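Local coordinates for aeromonas extracellular serine protease (Aeromonas sobria, PDB 3WQB), which cleaves peptide bonds after paired basic residues, one of them lysine, as a secreted calcium-binding serine protease of the furin subfamily, at residues A[499-504]-A[533-538]. The protein carries 1 engineered substitution. Numbering follows the deposited sequence.
Sequences TRSILL and MLSNKF
Lys537 reaches across to Thr499, Arg500 and Ser501 with its whole side chain. Lys537 CB lies 3.7 Å from Ser501 OG. Lys537 CG is anti to the backbone N (chi1 173°), which sets it 3.6 Å from Arg500 O. A bend at chi2 redirects CD, and Lys537 CE then comes within 3.7 Å of Thr499 CG2, the two side chains crossing obliquely. At the tip, Lys537 NZ donates to Arg500 O over 2.8 Å; the C=O...N angle of 165° puts the ammonium almost straight ahead of the carbonyl. Glu400 forms a salt bridge with the same NZ, so a main-chain oxygen of the P-domain and a carboxylate both grip it. Beside Lys537 CB, the hydroxyls of Ser501 and Ser535 meet at 2.7 Å between OG atoms, a hydrogen bond whose direction is undecided. Ser535 OG also accepts from Lys537 N, closing an ST turn where strand 527-535 ends; this buried hydroxyl thereby links the turn to Ser501.

The two segments run nearly antiparallel, 163° apart, yet belong to different sheets: 500-502 is an outermost strand that pairs with 489-494, whereas 527-535 pairs with 471-482. The contact is therefore face-to-face packing between sheets of the P-domain β-sandwich, with no backbone-to-backbone hydrogen bond between the segments; side chains meet each other and the main-chain oxygens of Thr499 and Arg500. Leu503 and Leu504, both opposite Ile491, form a classic β-bulge, and the CB atoms of both touch Met533 SD, that of Leu503 closer, at 3.8 Å. Leu503 CD2 extends to Ser535 CB. Towards the other end, the Phe538 ring presents its edge to the Thr499 carbonyl, with CE1 3.4 Å from Thr499 O, while CZ approaches Ser501 CB obliquely at 3.5 Å. Trp547 meets the same ring edge-to-face.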
ATOM      1  N   THR A 499     -24.951   5.866   4.353  1.00 11.86           N
ATOM      2  CA  THR A 499     -23.848   4.911   4.540  1.00 12.01           C
ATOM      3  C   THR A 499     -22.660   5.578   5.235  1.00 11.78           C
ATOM      4  O   THR A 499     -22.322   6.721   4.938  1.00 11.98           O
ATOM      5  CB  THR A 499     -23.398   4.368   3.179  1.00 12.06           C
ATOM      6  OG1 THR A 499     -24.548   3.907   2.465  1.00 13.11           O
ATOM      7  CG2 THR A 499     -22.391   3.223   3.321  1.00 11.85           C
ATOM      8  N   ARG A 500     -22.029   4.866   6.160  1.00 11.86           N
ATOM      9  CA  ARG A 500     -20.920   5.442   6.915  1.00 11.74           C
ATOM     10  C   ARG A 500     -19.616   4.716   6.630  1.00 11.03           C
ATOM     11  O   ARG A 500     -19.616   3.497   6.373  1.00 12.52           O
ATOM     12  CB  ARG A 500     -21.212   5.359   8.414  1.00 11.72           C
ATOM     13  CG  ARG A 500     -22.473   6.098   8.833  1.00 14.32           C
ATOM     14  CD  ARG A 500     -22.792   5.809  10.289  1.00 16.34           C
ATOM     15  NE  ARG A 500     -21.843   6.450  11.194  1.00 20.44           N
ATOM     16  CZ  ARG A 500     -21.942   7.706  11.622  1.00 21.94           C
ATOM     17  NH1 ARG A 500     -22.965   8.470  11.260  1.00 23.94           N
ATOM     18  NH2 ARG A 500     -21.026   8.189  12.441  1.00 23.79           N
ATOM     19  N   SER A 501     -18.503   5.451   6.698  1.00 10.64           N
ATOM     20  CA  SER A 501     -17.180   4.859   6.507  1.00 11.13           C
ATOM     21  C   SER A 501     -16.187   5.546   7.425  1.00 10.52           C
ATOM     22  O   SER A 501     -16.025   6.775   7.358  1.00 10.90           O
ATOM     23  CB  SER A 501     -16.736   5.047   5.061  1.00 10.40           C
ATOM     24  OG  SER A 501     -15.449   4.490   4.832  1.00 11.02           O
ATOM     25  N   ILE A 502     -15.528   4.770   8.286  1.00 10.36           N
ATOM     26  CA  ILE A 502     -14.493   5.319   9.148  1.00 10.31           C
ATOM     27  C   ILE A 502     -13.212   5.495   8.328  1.00 10.13           C
ATOM     28  O   ILE A 502     -12.596   4.523   7.890  1.00 10.13           O
ATOM     29  CB  ILE A 502     -14.279   4.444  10.400  1.00 10.83           C
ATOM     30  CG1 ILE A 502     -15.539   4.498  11.274  1.00 11.69           C
ATOM     31  CG2 ILE A 502     -13.028   4.877  11.163  1.00 11.39           C
ATOM     32  CD1 ILE A 502     -15.614   3.434  12.359  1.00 13.31           C
ATOM     33  N   LEU A 503     -12.846   6.752   8.100  1.00 10.03           N
ATOM     34  CA  LEU A 503     -11.668   7.099   7.288  1.00 10.05           C
ATOM     35  C   LEU A 503     -10.389   6.985   8.094  1.00 10.29           C
ATOM     36  O   LEU A 503      -9.354   6.556   7.583  1.00 10.92           O
ATOM     37  CB  LEU A 503     -11.773   8.525   6.750  1.00 10.27           C
ATOM     38  CG  LEU A 503     -13.006   8.856   5.921  1.00 10.97           C
ATOM     39  CD1 LEU A 503     -12.937  10.305   5.491  1.00 12.16           C
ATOM     40  CD2 LEU A 503     -13.117   7.935   4.716  1.00 14.88           C
ATOM     41  N   LEU A 504     -10.465   7.360   9.361  1.00 10.15           N
ATOM     42  CA  LEU A 504      -9.341   7.209  10.263  1.00 10.37           C
ATOM     43  C   LEU A 504      -9.845   6.732  11.613  1.00 10.34           C
ATOM     44  O   LEU A 504     -10.622   7.408  12.283  1.00 10.81           O
ATOM     45  CB  LEU A 504      -8.540   8.511  10.388  1.00 10.70           C
ATOM     46  CG  LEU A 504      -7.246   8.449  11.217  1.00 11.73           C
ATOM     47  CD1 LEU A 504      -6.258   7.406  10.655  1.00 14.78           C
ATOM     48  CD2 LEU A 504      -6.605   9.833  11.318  1.00 13.79           C
ATOM     49  N   MET A 533      -7.323  10.962   2.715  1.00 10.51           N
ATOM     50  CA  MET A 533      -7.840   9.630   3.005  1.00 10.92           C
ATOM     51  C   MET A 533      -8.762   9.208   1.866  1.00 10.24           C
ATOM     52  O   MET A 533      -9.355  10.058   1.189  1.00 10.95           O
ATOM     53  CB  MET A 533      -8.601   9.622   4.329  1.00 11.75           C
ATOM     54  CG  MET A 533      -7.728   9.917   5.536  1.00 14.47           C
ATOM     55  SD  MET A 533      -8.619  10.643   6.931  1.00 16.47           S
ATOM     56  CE  MET A 533      -8.824  12.314   6.347  1.00 20.50           C
ATOM     57  N   LEU A 534      -8.869   7.902   1.639  1.00  9.24           N
ATOM     58  CA  LEU A 534      -9.769   7.379   0.616  1.00  9.39           C
ATOM     59  C   LEU A 534     -10.703   6.342   1.231  1.00  9.07           C
ATOM     60  O   LEU A 534     -10.315   5.616   2.149  1.00  9.04           O
ATOM     61  CB  LEU A 534      -8.962   6.786  -0.545  1.00  9.46           C
ATOM     62  CG  LEU A 534      -9.783   6.175  -1.687  1.00  9.26           C
ATOM     63  CD1 LEU A 534      -9.146   6.457  -3.025  1.00 11.32           C
ATOM     64  CD2 LEU A 534     -10.003   4.668  -1.518  1.00  9.81           C
ATOM     65  N   SER A 535     -11.936   6.286   0.737  1.00  8.62           N
ATOM     66  CA  SER A 535     -12.831   5.194   1.086  1.00  9.15           C
ATOM     67  C   SER A 535     -13.392   4.502  -0.143  1.00  9.22           C
ATOM     68  O   SER A 535     -13.809   5.152  -1.115  1.00  9.38           O
ATOM     69  CB  SER A 535     -13.984   5.666   1.961  1.00  9.38           C
ATOM     70  OG  SER A 535     -14.878   4.593   2.181  1.00 10.01           O
ATOM     71  N   ASN A 536     -13.424   3.173  -0.068  1.00  9.21           N
ATOM     72  CA  ASN A 536     -14.055   2.327  -1.070  1.00  9.29           C
ATOM     73  C   ASN A 536     -15.479   1.913  -0.693  1.00  9.40           C
ATOM     74  O   ASN A 536     -16.170   1.246  -1.476  1.00  9.70           O
ATOM     75  CB  ASN A 536     -13.203   1.081  -1.300  1.00  9.37           C
ATOM     76  CG  ASN A 536     -11.893   1.393  -1.983  1.00  8.92           C
ATOM     77  OD1 ASN A 536     -11.870   2.127  -2.975  1.00 10.33           O
ATOM     78  ND2 ASN A 536     -10.796   0.818  -1.480  1.00  9.96           N
ATOM     79  N   LYS A 537     -15.905   2.278   0.519  1.00  9.34           N
ATOM     80  CA  LYS A 537     -17.176   1.805   1.070  1.00  9.68           C
ATOM     81  C   LYS A 537     -18.408   2.137   0.237  1.00  9.75           C
ATOM     82  O   LYS A 537     -19.421   1.432   0.321  1.00  9.63           O
ATOM     83  CB  LYS A 537     -17.331   2.341   2.495  1.00  9.87           C
ATOM     84  CG  LYS A 537     -18.672   2.088   3.158  1.00  9.97           C
ATOM     85  CD  LYS A 537     -18.917   0.600   3.415  1.00 10.12           C
ATOM     86  CE  LYS A 537     -20.253   0.371   4.109  1.00 11.50           C
ATOM     87  NZ  LYS A 537     -20.285   0.918   5.493  1.00 13.67           N
ATOM     88  N   PHE A 538     -18.319   3.203  -0.553  1.00  9.88           N
ATOM     89  CA  PHE A 538     -19.488   3.756  -1.234  1.00 10.28           C
ATOM     90  C   PHE A 538     -19.634   3.284  -2.679  1.00 10.31           C
ATOM     91  O   PHE A 538     -20.459   3.793  -3.431  1.00 10.62           O
ATOM     92  CB  PHE A 538     -19.457   5.285  -1.149  1.00 10.38           C
ATOM     93  CG  PHE A 538     -19.236   5.793   0.238  1.00  9.99           C
ATOM     94  CD1 PHE A 538     -20.257   5.760   1.174  1.00 10.98           C
ATOM     95  CD2 PHE A 538     -17.994   6.305   0.619  1.00 10.28           C
ATOM     96  CE1 PHE A 538     -20.051   6.223   2.470  1.00 11.03           C
ATOM     97  CE2 PHE A 538     -17.777   6.773   1.919  1.00 11.60           C
ATOM     98  CZ  PHE A 538     -18.813   6.734   2.838  1.00 11.44           C
TER